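Local coordinates for YfkN protein (Bacillus subtilis subsp. subtilis, PDB 3GVE), which belongs to the calcineurin-like phosphoesterase family, metal-dependent proteins with a two-metal site, occupied here by one manganese and one magnesium ion, at residues Val10-Leu15 with Leu292-Ala297; Asn131-Thr136 with Gln190-Ser195; Gly166-Val171 with Asp209-Leu214; Gly252-Ala257 with Gly270-Ile275. All blocks are in the same frame, centred on the assembly; numbering follows the deposited sequence.

Contact 1 (Val10-Leu15 with Leu292-Ala297); sequences VHLSIL and LKLEKA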
loop_
_atom_site.group_PDB
_atom_site.type_symbol
_atom_site.label_atom_id
_atom_site.label_comp_id
_atom_site.label_asym_id
_atom_site.label_seq_id
_atom_site.Cartn_x
_atom_site.Cartn_y
_atom_site.Cartn_z
ATOM N N VAL A 10 -35.538 19.926 -7.084
ATOM C CA VAL A 10 -35.214 18.761 -6.228
ATOM C C VAL A 10 -33.713 18.822 -5.859
ATOM O O VAL A 10 -32.888 18.870 -6.729
ATOM C CB VAL A 10 -35.518 17.441 -6.924
ATOM C CG1 VAL A 10 -35.106 16.292 -6.058
ATOM C CG2 VAL A 10 -37.044 17.331 -7.295
ATOM N N HIS A 11 -33.386 18.786 -4.579
ATOM C CA HIS A 11 -31.980 18.701 -4.208
ATOM C C HIS A 11 -31.650 17.222 -3.992
ATOM O O HIS A 11 -32.142 16.635 -3.057
ATOM C CB HIS A 11 -31.711 19.536 -2.952
ATOM C CG HIS A 11 -30.308 19.441 -2.440
ATOM N ND1 HIS A 11 -29.980 19.755 -1.140
ATOM C CD2 HIS A 11 -29.158 19.061 -3.038
ATOM C CE1 HIS A 11 -28.683 19.595 -0.964
ATOM N NE2 HIS A 11 -28.163 19.154 -2.094
ATOM N N LEU A 12 -30.853 16.645 -4.869
ATOM C CA LEU A 12 -30.431 15.261 -4.757
ATOM C C LEU A 12 -28.953 15.237 -4.331
ATOM O O LEU A 12 -28.138 15.934 -4.902
ATOM C CB LEU A 12 -30.615 14.570 -6.115
ATOM C CG LEU A 12 -30.150 13.122 -6.214
ATOM C CD1 LEU A 12 -30.970 12.250 -5.267
ATOM C CD2 LEU A 12 -30.276 12.629 -7.640
ATOM N N SER A 13 -28.630 14.462 -3.303
ATOM C CA SER A 13 -27.249 14.314 -2.856
ATOM C C SER A 13 -26.779 12.905 -3.161
ATOM O O SER A 13 -27.510 11.953 -2.975
ATOM C CB SER A 13 -27.142 14.559 -1.363
ATOM O OG SER A 13 -27.418 15.901 -1.049
ATOM N N ILE A 14 -25.549 12.784 -3.634
ATOM C CA ILE A 14 -24.957 11.481 -3.887
ATOM C C ILE A 14 -23.714 11.371 -3.028
ATOM O O ILE A 14 -22.829 12.189 -3.130
ATOM C CB ILE A 14 -24.547 11.333 -5.379
ATOM C CG1 ILE A 14 -25.744 11.545 -6.316
ATOM C CG2 ILE A 14 -23.927 9.963 -5.635
ATOM C CD1 ILE A 14 -25.332 11.998 -7.689
ATOM N N LEU A 15 -23.674 10.354 -2.181
ATOM C CA LEU A 15 -22.500 10.079 -1.342
ATOM C C LEU A 15 -21.735 8.908 -1.940
ATOM O O LEU A 15 -22.352 7.972 -2.404
ATOM C CB LEU A 15 -22.947 9.730 0.068
ATOM C CG LEU A 15 -23.942 10.703 0.723
ATOM C CD1 LEU A 15 -24.253 10.217 2.134
ATOM C CD2 LEU A 15 -23.402 12.128 0.754
ATOM N N LEU A 292 -26.838 17.846 -6.527
ATOM C CA LEU A 292 -27.522 18.223 -7.763
ATOM C C LEU A 292 -28.780 19.008 -7.424
ATOM O O LEU A 292 -29.563 18.577 -6.605
ATOM C CB LEU A 292 -27.921 16.989 -8.564
ATOM C CG LEU A 292 -26.791 16.051 -9.021
ATOM C CD1 LEU A 292 -27.308 14.875 -9.825
ATOM C CD2 LEU A 292 -25.703 16.830 -9.777
ATOM N N LYS A 293 -28.966 20.116 -8.166
ATOM C CA LYS A 293 -30.320 20.821 -8.096
ATOM C C LYS A 293 -30.969 20.545 -9.443
ATOM O O LYS A 293 -30.532 20.957 -10.480
ATOM C CB LYS A 293 -30.140 22.303 -7.884
ATOM C CG LYS A 293 -29.584 22.618 -6.593
ATOM C CD LYS A 293 -29.359 24.125 -6.341
ATOM C CE LYS A 293 -28.799 24.400 -4.967
ATOM N NZ LYS A 293 -28.556 25.942 -4.746
ATOM N N LEU A 294 -31.947 19.753 -9.399
ATOM C CA LEU A 294 -32.744 19.282 -10.525
ATOM C C LEU A 294 -33.982 20.140 -10.724
ATOM O O LEU A 294 -34.614 20.546 -9.776
ATOM C CB LEU A 294 -33.195 17.833 -10.332
ATOM C CG LEU A 294 -32.163 16.815 -9.859
ATOM C CD1 LEU A 294 -32.850 15.480 -9.681
ATOM C CD2 LEU A 294 -31.102 16.722 -10.903
ATOM N N GLU A 295 -34.311 20.396 -11.983
ATOM C CA GLU A 295 -35.485 21.204 -12.324
ATOM C C GLU A 295 -36.283 20.527 -13.401
ATOM O O GLU A 295 -35.692 20.000 -14.323
ATOM C CB GLU A 295 -35.067 22.586 -12.811
ATOM C CG GLU A 295 -35.023 23.588 -11.716
ATOM C CD GLU A 295 -34.499 24.923 -12.163
ATOM O OE1 GLU A 295 -34.693 25.267 -13.327
ATOM O OE2 GLU A 295 -33.892 25.618 -11.352
ATOM N N LYS A 296 -37.560 20.540 -13.308
ATOM C CA LYS A 296 -38.276 19.893 -14.377
ATOM C C LYS A 296 -38.930 20.925 -15.305
ATOM O O LYS A 296 -39.615 21.780 -14.811
ATOM C CB LYS A 296 -39.304 18.905 -13.836
ATOM C CG LYS A 296 -40.112 18.162 -14.916
ATOM C CD LYS A 296 -40.439 16.708 -14.546
ATOM C CE LYS A 296 -41.928 16.287 -14.397
ATOM N NZ LYS A 296 -42.176 14.798 -14.238
ATOM N N ALA A 297 -38.674 20.837 -16.612
ATOM C CA ALA A 297 -39.304 21.666 -17.641
ATOM C C ALA A 297 -39.832 20.762 -18.756
ATOM O O ALA A 297 -39.091 19.995 -19.356
ATOM C CB ALA A 297 -38.328 22.681 -18.189
#
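Val10 and Leu12 pair with Leu294 and Leu292 as hydrogen-bonded antiparallel pairs, each closed by two backbone bonds. Val10 N donates to Leu294 O over 2.9 Å, and Leu292 N reaches Leu12 O over 2.8 Å with an almost straight N-H...O angle of 173°. Between them, His11 and Lys293 form the non-hydrogen-bonded pair, their side chains on the other face of the sheet. The axes of the two strands depart from strict antiparallel, at 143°.

Leu292 takes a large share of the side-chain packing. Its CB lies 3.8 Å from Leu12 O, beside the backbone bond. CG is anti to the carbonyl carbon (chi1 -60°), and beyond it CD1 comes within 4.1 Å of Ile14 CD1, one residue pair further along, and 4.3 Å from Leu12 CD2. CD1 also touches Val210 of another strand. Farther up the ladder, Leu294 CD1 rests 4.3 Å from Leu12 CB. Val10 CB and Leu294 CB meet at 4.1 Å.

On the opposite face the imidazole of His11 turns its edge to the neighbouring strand, CD2 lying 3.6 Å from Leu292 O. Its NE2 is hydrogen-bonded to Asp291, which also holds the hydroxyl of Ser13 and so ties the two side chains together.

The pair forms the middle of a mixed four-stranded sheet, with strand 57-61 beyond residues 10-15 and strand 300-312 beyond residues 292-297. Its leucine-rich face packs on Val210 and Ile212 of strand 210-215, and Trp301 of strand 300-312 touches Val10 and Leu294.

Contact 2 (Asn131-Thr136 with Gln190-Ser195); sequences NANVKT and QDIVES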
loop_
_atom_site.group_PDB
_atom_site.type_symbol
_atom_site.label_atom_id
_atom_site.label_comp_id
_atom_site.label_asym_id
_atom_site.label_seq_id
_atom_site.Cartn_x
_atom_site.Cartn_y
_atom_site.Cartn_z
ATOM N N ASN A 131 -21.411 -2.734 -14.494
ATOM C CA ASN A 131 -20.237 -2.501 -15.315
ATOM C C ASN A 131 -20.617 -2.644 -16.789
ATOM O O ASN A 131 -21.228 -3.641 -17.141
ATOM C CB ASN A 131 -19.106 -3.465 -14.974
ATOM C CG ASN A 131 -17.999 -3.403 -16.003
ATOM O OD1 ASN A 131 -18.063 -4.081 -17.014
ATOM N ND2 ASN A 131 -17.024 -2.539 -15.788
ATOM N N ALA A 132 -20.272 -1.658 -17.586
ATOM C CA ALA A 132 -20.716 -1.613 -18.964
ATOM C C ALA A 132 -19.661 -2.053 -19.958
ATOM O O ALA A 132 -20.007 -2.401 -21.074
ATOM C CB ALA A 132 -21.205 -0.199 -19.314
ATOM N N ASN A 133 -18.387 -2.011 -19.582
ATOM C CA ASN A 133 -17.320 -2.210 -20.571
ATOM C C ASN A 133 -16.639 -3.580 -20.626
ATOM O O ASN A 133 -16.013 -3.906 -21.613
ATOM C CB ASN A 133 -16.312 -1.030 -20.581
ATOM C CG ASN A 133 -15.442 -0.926 -19.311
ATOM O OD1 ASN A 133 -15.874 -1.218 -18.207
ATOM N ND2 ASN A 133 -14.212 -0.459 -19.492
ATOM N N VAL A 134 -16.779 -4.393 -19.588
ATOM C CA VAL A 134 -16.270 -5.758 -19.654
ATOM C C VAL A 134 -17.265 -6.643 -20.399
ATOM O O VAL A 134 -18.423 -6.686 -20.058
ATOM C CB VAL A 134 -15.979 -6.353 -18.254
ATOM C CG1 VAL A 134 -15.359 -7.763 -18.387
ATOM C CG2 VAL A 134 -15.038 -5.432 -17.480
ATOM N N LYS A 135 -16.777 -7.328 -21.427
ATOM C CA LYS A 135 -17.629 -8.147 -22.279
ATOM C C LYS A 135 -17.126 -9.592 -22.394
ATOM O O LYS A 135 -15.982 -9.882 -22.126
ATOM C CB LYS A 135 -17.761 -7.478 -23.652
ATOM C CG LYS A 135 -18.549 -6.165 -23.570
ATOM C CD LYS A 135 -18.676 -5.474 -24.923
ATOM C CE LYS A 135 -19.388 -4.150 -24.819
ATOM N NZ LYS A 135 -19.574 -3.552 -26.153
ATOM N N THR A 136 -18.027 -10.495 -22.780
ATOM C CA THR A 136 -17.628 -11.857 -23.095
ATOM C C THR A 136 -16.822 -11.786 -24.399
ATOM O O THR A 136 -16.820 -10.769 -25.067
ATOM C CB THR A 136 -18.841 -12.787 -23.293
ATOM O OG1 THR A 136 -19.562 -12.371 -24.446
ATOM C CG2 THR A 136 -19.787 -12.771 -22.071
ATOM N N GLN A 190 -13.897 -3.105 -23.407
ATOM C CA GLN A 190 -14.131 -1.998 -24.293
ATOM C C GLN A 190 -13.605 -0.703 -23.671
ATOM O O GLN A 190 -13.657 -0.506 -22.456
ATOM C CB GLN A 190 -15.632 -1.915 -24.563
ATOM C CG GLN A 190 -16.077 -0.815 -25.510
ATOM C CD GLN A 190 -17.582 -0.766 -25.666
ATOM O OE1 GLN A 190 -18.319 -1.182 -24.786
ATOM N NE2 GLN A 190 -18.041 -0.227 -26.787
ATOM N N ASP A 191 -13.091 0.164 -24.533
ATOM C CA ASP A 191 -12.677 1.503 -24.138
ATOM C C ASP A 191 -13.770 2.160 -23.305
ATOM O O ASP A 191 -14.940 2.062 -23.611
ATOM C CB ASP A 191 -12.401 2.358 -25.383
ATOM C CG ASP A 191 -12.231 3.831 -25.058
ATOM O OD1 ASP A 191 -11.203 4.157 -24.473
ATOM O OD2 ASP A 191 -13.119 4.626 -25.373
ATOM N N ILE A 192 -13.344 2.855 -22.253
ATOM C CA ILE A 192 -14.275 3.513 -21.346
ATOM C C ILE A 192 -15.247 4.488 -22.038
ATOM O O ILE A 192 -16.449 4.330 -21.904
ATOM C CB ILE A 192 -13.528 4.168 -20.169
ATOM C CG1 ILE A 192 -12.939 3.071 -19.286
ATOM C CG2 ILE A 192 -14.470 5.066 -19.356
ATOM C CD1 ILE A 192 -11.951 3.582 -18.253
ATOM N N VAL A 193 -14.728 5.475 -22.783
ATOM C CA VAL A 193 -15.592 6.438 -23.486
ATOM C C VAL A 193 -16.527 5.761 -24.492
ATOM O O VAL A 193 -17.709 6.082 -24.588
ATOM C CB VAL A 193 -14.726 7.548 -24.125
ATOM C CG1 VAL A 193 -15.474 8.384 -25.141
ATOM C CG2 VAL A 193 -14.034 8.408 -23.057
ATOM N N GLU A 194 -15.979 4.809 -25.252
ATOM C CA GLU A 194 -16.776 4.095 -26.256
ATOM C C GLU A 194 -17.880 3.270 -25.607
ATOM O O GLU A 194 -19.000 3.322 -26.042
ATOM C CB GLU A 194 -15.908 3.184 -27.127
ATOM C CG GLU A 194 -15.019 3.912 -28.101
ATOM C CD GLU A 194 -14.042 2.993 -28.800
ATOM O OE1 GLU A 194 -14.274 1.772 -28.822
ATOM O OE2 GLU A 194 -13.034 3.497 -29.322
ATOM N N SER A 195 -17.633 2.694 -24.475
ATOM C CA SER A 195 -18.681 1.979 -23.700
ATOM C C SER A 195 -19.741 2.945 -23.273
ATOM O O SER A 195 -20.972 2.636 -23.309
ATOM C CB SER A 195 -18.049 1.130 -22.589
ATOM O OG SER A 195 -18.995 0.853 -21.596
HETATM O O HOH W 1 -20.682 -0.860 -23.325
#
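Asn133 and Gln190 grip each other through two hydrogen bonds. Gln190 N donates to Asn133 O at 2.9 Å, and the side-chain amide of Asn133 answers, Asn133 ND2 reaching Gln190 O at 3.0 Å. With chi1 at 69°, CG of Asn133 sits between its own backbone N and carbonyl carbon; Gln190 O lies close to the amide plane, with ND2 nearly in line with its C=O bond. ND2 has a second acceptor in Val171 O, and OD1 takes a bond from Asn131 ND2, which fixes the rotation of the amide. Ile192 CG1 packs 3.8 Å from Asn133 ND2, and Ser195 CB, of a residue modelled in two conformers, comes 3.4 Å from Asn133 CB.

The other flank is looser. Lys135 NZ makes a weak bond of 3.0 Å to Gln190 OE1, its firmer partner being Glu198, which also accepts from Gln190 NE2. A water lies 2.8 Å from both Ala132 O and Gln190 OE1 and bridges them; Ser195 borders it.

Two local motifs frame the contact: an Asx motif, Asn131 OD1 accepting from Val134 N, and an N-cap, Asp191 OD2 accepting from Glu194 N. The contact joins the loop before strand 134-135 to the start of helix 192-205, within the layered alpha/beta fold of calcineurin-like phosphoesterases.

Contact 3 (Gly166-Val171 with Asp209-Leu214); sequences GYIGFV and DVIIAL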
loop_
_atom_site.group_PDB
_atom_site.type_symbol
_atom_site.label_atom_id
_atom_site.label_comp_id
_atom_site.label_asym_id
_atom_site.label_seq_id
_atom_site.Cartn_x
_atom_site.Cartn_y
_atom_site.Cartn_z
ATOM N N GLY A 166 -30.257 6.425 -13.093
ATOM C CA GLY A 166 -29.479 5.362 -13.692
ATOM C C GLY A 166 -28.053 5.293 -13.174
ATOM O O GLY A 166 -27.457 6.363 -12.910
ATOM N N TYR A 167 -27.505 4.112 -13.032
ATOM C CA TYR A 167 -26.112 3.963 -12.675
ATOM C C TYR A 167 -25.444 3.168 -13.777
ATOM O O TYR A 167 -25.965 2.160 -14.217
ATOM C CB TYR A 167 -25.976 3.204 -11.360
ATOM C CG TYR A 167 -26.739 3.809 -10.193
ATOM C CD1 TYR A 167 -26.160 4.751 -9.356
ATOM C CD2 TYR A 167 -28.043 3.411 -9.926
ATOM C CE1 TYR A 167 -26.871 5.289 -8.291
ATOM C CE2 TYR A 167 -28.749 3.933 -8.860
ATOM C CZ TYR A 167 -28.160 4.868 -8.046
ATOM O OH TYR A 167 -28.875 5.378 -6.984
ATOM N N ILE A 168 -24.269 3.625 -14.172
ATOM C CA ILE A 168 -23.424 2.920 -15.127
ATOM C C ILE A 168 -22.014 2.887 -14.552
ATOM O O ILE A 168 -21.598 3.816 -13.893
ATOM C CB ILE A 168 -23.441 3.616 -16.523
ATOM C CG1 ILE A 168 -22.647 2.806 -17.561
ATOM C CG2 ILE A 168 -22.939 5.072 -16.442
ATOM C CD1 ILE A 168 -22.854 3.283 -19.024
ATOM N N GLY A 169 -21.286 1.814 -14.809
ATOM C CA GLY A 169 -19.939 1.678 -14.259
ATOM C C GLY A 169 -18.908 1.290 -15.301
ATOM O O GLY A 169 -19.226 0.661 -16.278
ATOM N N PHE A 170 -17.665 1.668 -15.038
ATOM C CA PHE A 170 -16.515 1.419 -15.919
ATOM C C PHE A 170 -15.278 0.998 -15.145
ATOM O O PHE A 170 -15.044 1.474 -14.049
ATOM C CB PHE A 170 -16.162 2.676 -16.734
ATOM C CG PHE A 170 -17.340 3.316 -17.377
ATOM C CD1 PHE A 170 -17.888 2.797 -18.540
ATOM C CD2 PHE A 170 -17.916 4.421 -16.808
ATOM C CE1 PHE A 170 -18.991 3.388 -19.119
ATOM C CE2 PHE A 170 -19.016 5.023 -17.385
ATOM C CZ PHE A 170 -19.559 4.500 -18.550
ATOM N N VAL A 171 -14.484 0.125 -15.753
ATOM C CA VAL A 171 -13.210 -0.323 -15.186
ATOM C C VAL A 171 -12.102 -0.132 -16.233
ATOM O O VAL A 171 -12.373 -0.099 -17.417
ATOM C CB VAL A 171 -13.310 -1.814 -14.716
ATOM C CG1 VAL A 171 -13.329 -2.761 -15.919
ATOM C CG2 VAL A 171 -12.179 -2.178 -13.753
ATOM N N ASP A 209 -33.597 9.796 -16.061
ATOM C CA ASP A 209 -33.611 11.252 -15.921
ATOM C C ASP A 209 -32.264 11.803 -15.445
ATOM O O ASP A 209 -31.866 12.889 -15.820
ATOM C CB ASP A 209 -34.682 11.676 -14.926
ATOM C CG ASP A 209 -36.070 11.384 -15.412
ATOM O OD1 ASP A 209 -36.376 11.781 -16.553
ATOM O OD2 ASP A 209 -36.814 10.771 -14.653
ATOM N N VAL A 210 -31.600 11.045 -14.581
ATOM C CA VAL A 210 -30.300 11.405 -14.007
ATOM C C VAL A 210 -29.396 10.200 -14.174
ATOM O O VAL A 210 -29.799 9.104 -13.871
ATOM C CB VAL A 210 -30.423 11.729 -12.505
ATOM C CG1 VAL A 210 -29.040 11.964 -11.882
ATOM C CG2 VAL A 210 -31.324 12.943 -12.297
ATOM N N ILE A 211 -28.194 10.417 -14.687
ATOM C CA ILE A 211 -27.255 9.326 -14.921
ATOM C C ILE A 211 -25.982 9.546 -14.092
ATOM O O ILE A 211 -25.332 10.583 -14.211
ATOM C CB ILE A 211 -26.903 9.175 -16.434
ATOM C CG1 ILE A 211 -28.125 8.666 -17.226
ATOM C CG2 ILE A 211 -25.714 8.222 -16.614
ATOM C CD1 ILE A 211 -27.917 8.604 -18.725
ATOM N N ILE A 212 -25.651 8.543 -13.268
ATOM C CA ILE A 212 -24.441 8.610 -12.363
ATOM C C ILE A 212 -23.461 7.599 -12.871
ATOM O O ILE A 212 -23.785 6.396 -13.022
ATOM C CB ILE A 212 -24.859 8.318 -10.928
ATOM C CG1 ILE A 212 -25.865 9.384 -10.436
ATOM C CG2 ILE A 212 -23.603 8.347 -10.057
ATOM C CD1 ILE A 212 -26.580 8.999 -9.178
ATOM N N ALA A 213 -22.262 8.068 -13.213
ATOM C CA ALA A 213 -21.197 7.165 -13.633
ATOM C C ALA A 213 -20.334 6.760 -12.456
ATOM O O ALA A 213 -19.740 7.683 -11.813
ATOM C CB ALA A 213 -20.319 7.891 -14.685
ATOM N N LEU A 214 -20.254 5.469 -12.198
ATOM C CA LEU A 214 -19.306 4.918 -11.256
ATOM C C LEU A 214 -18.065 4.557 -12.081
ATOM O O LEU A 214 -17.907 3.460 -12.575
ATOM C CB LEU A 214 -19.934 3.728 -10.535
ATOM C CG LEU A 214 -21.319 4.033 -9.924
ATOM C CD1 LEU A 214 -21.911 2.814 -9.251
ATOM C CD2 LEU A 214 -21.304 5.205 -8.960
#
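Gly166, Ile168 and Phe170 turn their backbone toward strand 210-214, and five hydrogen bonds zigzag between the two parallel strands. Gly166 N meets Val210 O at 2.8 Å, and Gly166 O receives Ile212 N. Ile168 repeats the pattern: its N goes to Ile212 O, and its O accepts Leu214 N in the shortest bond of the series, 2.7 Å. Phe170 N ends the ladder on Leu214 O at 3.1 Å.

A second set of contacts is made by CA-H groups. The closest is Gly169 CA, 3.2 Å from the same Leu214 O, which thus has two donors; Tyr167 CA approaches Ile212 O in the same manner.

Apolar packing divides between the faces. On one, Tyr167 and Ile212 lie side by side and point the same way, CE1 of the Tyr167 ring 3.8 Å from Ile212 CD1; both reach strand 57-61 of the other sheet, as does Leu214. On the other, Ile168 CG2 is 4.2 Å from both Ile211 CG2 and Ala213 CB. The Phe170 ring presents its edge there, CE2 lying 4.1 Å from Ala213 CB. Helix 192-205 lies over this face, the helix of a beta-alpha-beta crossover between the strands.

With side chains that are apolar where they meet, polarity across this buried contact is confined to the peptide groups, and their pairing sets the register while both faces remain available for hydrophobic packing.

Contact 4 (Gly252-Ala257 with Gly270-Ile275); sequences GLFPSA and GTINGI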
loop_
_atom_site.group_PDB
_atom_site.type_symbol
_atom_site.label_atom_id
_atom_site.label_comp_id
_atom_site.label_asym_id
_atom_site.label_seq_id
_atom_site.Cartn_x
_atom_site.Cartn_y
_atom_site.Cartn_z
ATOM N N GLY A 252 -6.075 9.616 -5.411
ATOM C CA GLY A 252 -5.880 11.052 -5.241
ATOM C C GLY A 252 -7.101 11.776 -4.701
ATOM O O GLY A 252 -8.033 11.126 -4.241
ATOM N N LEU A 253 -7.087 13.113 -4.760
ATOM C CA LEU A 253 -8.181 13.927 -4.281
ATOM C C LEU A 253 -8.746 14.732 -5.425
ATOM O O LEU A 253 -7.975 15.363 -6.185
ATOM C CB LEU A 253 -7.702 14.906 -3.173
ATOM C CG LEU A 253 -7.042 14.260 -1.950
ATOM C CD1 LEU A 253 -6.728 15.376 -0.898
ATOM C CD2 LEU A 253 -7.879 13.209 -1.349
ATOM N N PHE A 254 -10.052 14.798 -5.513
ATOM C CA PHE A 254 -10.687 15.749 -6.412
ATOM C C PHE A 254 -12.034 16.114 -5.818
ATOM O O PHE A 254 -12.770 15.228 -5.424
ATOM C CB PHE A 254 -10.847 15.225 -7.846
ATOM C CG PHE A 254 -11.332 16.309 -8.784
ATOM C CD1 PHE A 254 -10.439 17.146 -9.421
ATOM C CD2 PHE A 254 -12.681 16.570 -8.893
ATOM C CE1 PHE A 254 -10.873 18.188 -10.213
ATOM C CE2 PHE A 254 -13.140 17.619 -9.690
ATOM C CZ PHE A 254 -12.229 18.440 -10.350
ATOM N N PRO A 255 -12.373 17.399 -5.756
ATOM C CA PRO A 255 -11.564 18.527 -6.230
ATOM C C PRO A 255 -10.319 18.765 -5.415
ATOM O O PRO A 255 -10.232 18.345 -4.302
ATOM C CB PRO A 255 -12.520 19.723 -6.098
ATOM C CG PRO A 255 -13.528 19.322 -5.131
ATOM C CD PRO A 255 -13.694 17.826 -5.278
ATOM N N SER A 256 -9.361 19.428 -6.028
ATOM C CA SER A 256 -8.184 19.944 -5.348
ATOM C C SER A 256 -7.576 21.069 -6.178
ATOM O O SER A 256 -7.781 21.170 -7.381
ATOM C CB SER A 256 -7.157 18.859 -5.078
ATOM O OG SER A 256 -6.558 18.458 -6.259
ATOM N N ALA A 257 -6.820 21.901 -5.480
ATOM C CA ALA A 257 -6.230 23.116 -6.008
ATOM C C ALA A 257 -5.284 22.955 -7.219
ATOM O O ALA A 257 -5.141 23.873 -7.988
ATOM C CB ALA A 257 -5.529 23.842 -4.886
ATOM N N GLY A 270 -16.178 21.958 -8.123
ATOM C CA GLY A 270 -15.840 20.544 -8.283
ATOM C C GLY A 270 -16.389 19.957 -9.532
ATOM O O GLY A 270 -17.033 18.872 -9.465
ATOM N N THR A 271 -16.192 20.585 -10.672
ATOM C CA THR A 271 -16.705 20.098 -11.959
ATOM C C THR A 271 -15.663 19.951 -13.057
ATOM O O THR A 271 -14.670 20.683 -13.040
ATOM C CB THR A 271 -17.898 21.022 -12.475
ATOM O OG1 THR A 271 -17.373 22.332 -12.650
ATOM C CG2 THR A 271 -19.082 21.051 -11.575
ATOM N N ILE A 272 -15.934 19.081 -14.002
ATOM C CA ILE A 272 -15.120 18.979 -15.200
ATOM C C ILE A 272 -16.121 19.048 -16.350
ATOM O O ILE A 272 -17.046 18.257 -16.416
ATOM C CB ILE A 272 -14.300 17.663 -15.247
ATOM C CG1 ILE A 272 -13.473 17.485 -13.962
ATOM C CG2 ILE A 272 -13.405 17.645 -16.507
ATOM C CD1 ILE A 272 -12.656 16.202 -13.936
ATOM N N ASN A 273 -15.919 20.028 -17.225
ATOM C CA ASN A 273 -16.864 20.327 -18.300
ATOM C C ASN A 273 -18.281 20.484 -17.772
ATOM O O ASN A 273 -19.226 20.057 -18.398
ATOM C CB ASN A 273 -16.812 19.278 -19.413
ATOM C CG ASN A 273 -17.557 19.719 -20.663
ATOM O OD1 ASN A 273 -17.650 20.902 -20.960
ATOM N ND2 ASN A 273 -18.098 18.767 -21.382
ATOM N N GLY A 274 -18.404 21.092 -16.601
ATOM C CA GLY A 274 -19.699 21.398 -16.030
ATOM C C GLY A 274 -20.364 20.257 -15.296
ATOM O O GLY A 274 -21.435 20.430 -14.788
ATOM N N ILE A 275 -19.714 19.105 -15.238
ATOM C CA ILE A 275 -20.268 17.930 -14.562
ATOM C C ILE A 275 -19.558 17.743 -13.234
ATOM O O ILE A 275 -18.344 17.760 -13.210
ATOM C CB ILE A 275 -20.047 16.678 -15.430
ATOM C CG1 ILE A 275 -20.798 16.834 -16.760
ATOM C CG2 ILE A 275 -20.489 15.402 -14.707
ATOM C CD1 ILE A 275 -20.469 15.769 -17.795
#
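Phe254 brings the tip of its ring to the second segment. CG is anti to the backbone N (chi1 -172°), and at the far end of the ring CZ lies 3.9 Å from Ile272 CG1, the two side chains crossing at a slant. CE2 is 4.0 Å from Gly270 C, and Thr271 O stands at the ring edge. Around it, Tyr259 meets the Phe254 ring edge-to-face, and Val277 and Met279 of strand 275-280 pack on it.

Pro255 follows through a cis peptide bond, which folds it back over its neighbour: Pro255 CB sits 4.1 Å above the plane of the Phe254 ring, over its centre. The same CB is 4.1 Å from Gly270 CA, so proline and ring both lie against the glycine. Gly270, with a positive phi of 64°, and Thr271 together face Asn266 in a G1 beta bulge, and a type I' turn from Ile272 to Ile275 then leads into strand 275-280. Both short strands pair with strand 275-280 of the large mixed sheet, and no hydrogen bond joins the two segments; Ile272 also reaches Val232, Phe233 and Ala236 of helix 232-238.

Beyond the proline, Ser256 turns back on its own segment, its OG making a weak 3.4 Å bond to Leu253 O.

From the N terminus, strand 9-17 opens contact 1, which closes only at strand 286-297, so the other three contacts all fall within its span. Residues 131-136 and then 166-171 come next, before 190-195 and 209-214 answer them in turn: contacts 2 and 3 therefore cross, and they touch physically, Ala132 N on Gly169 O. Contact 4 follows in series as a short loop of its own, on the same mixed sheet as contact 3 but about 7 Å from it at the nearest atoms. Contacts 1 and 3 bring the four-stranded sheet and the large mixed sheet face to face, while contact 2 adds helix 192-205 on the far side.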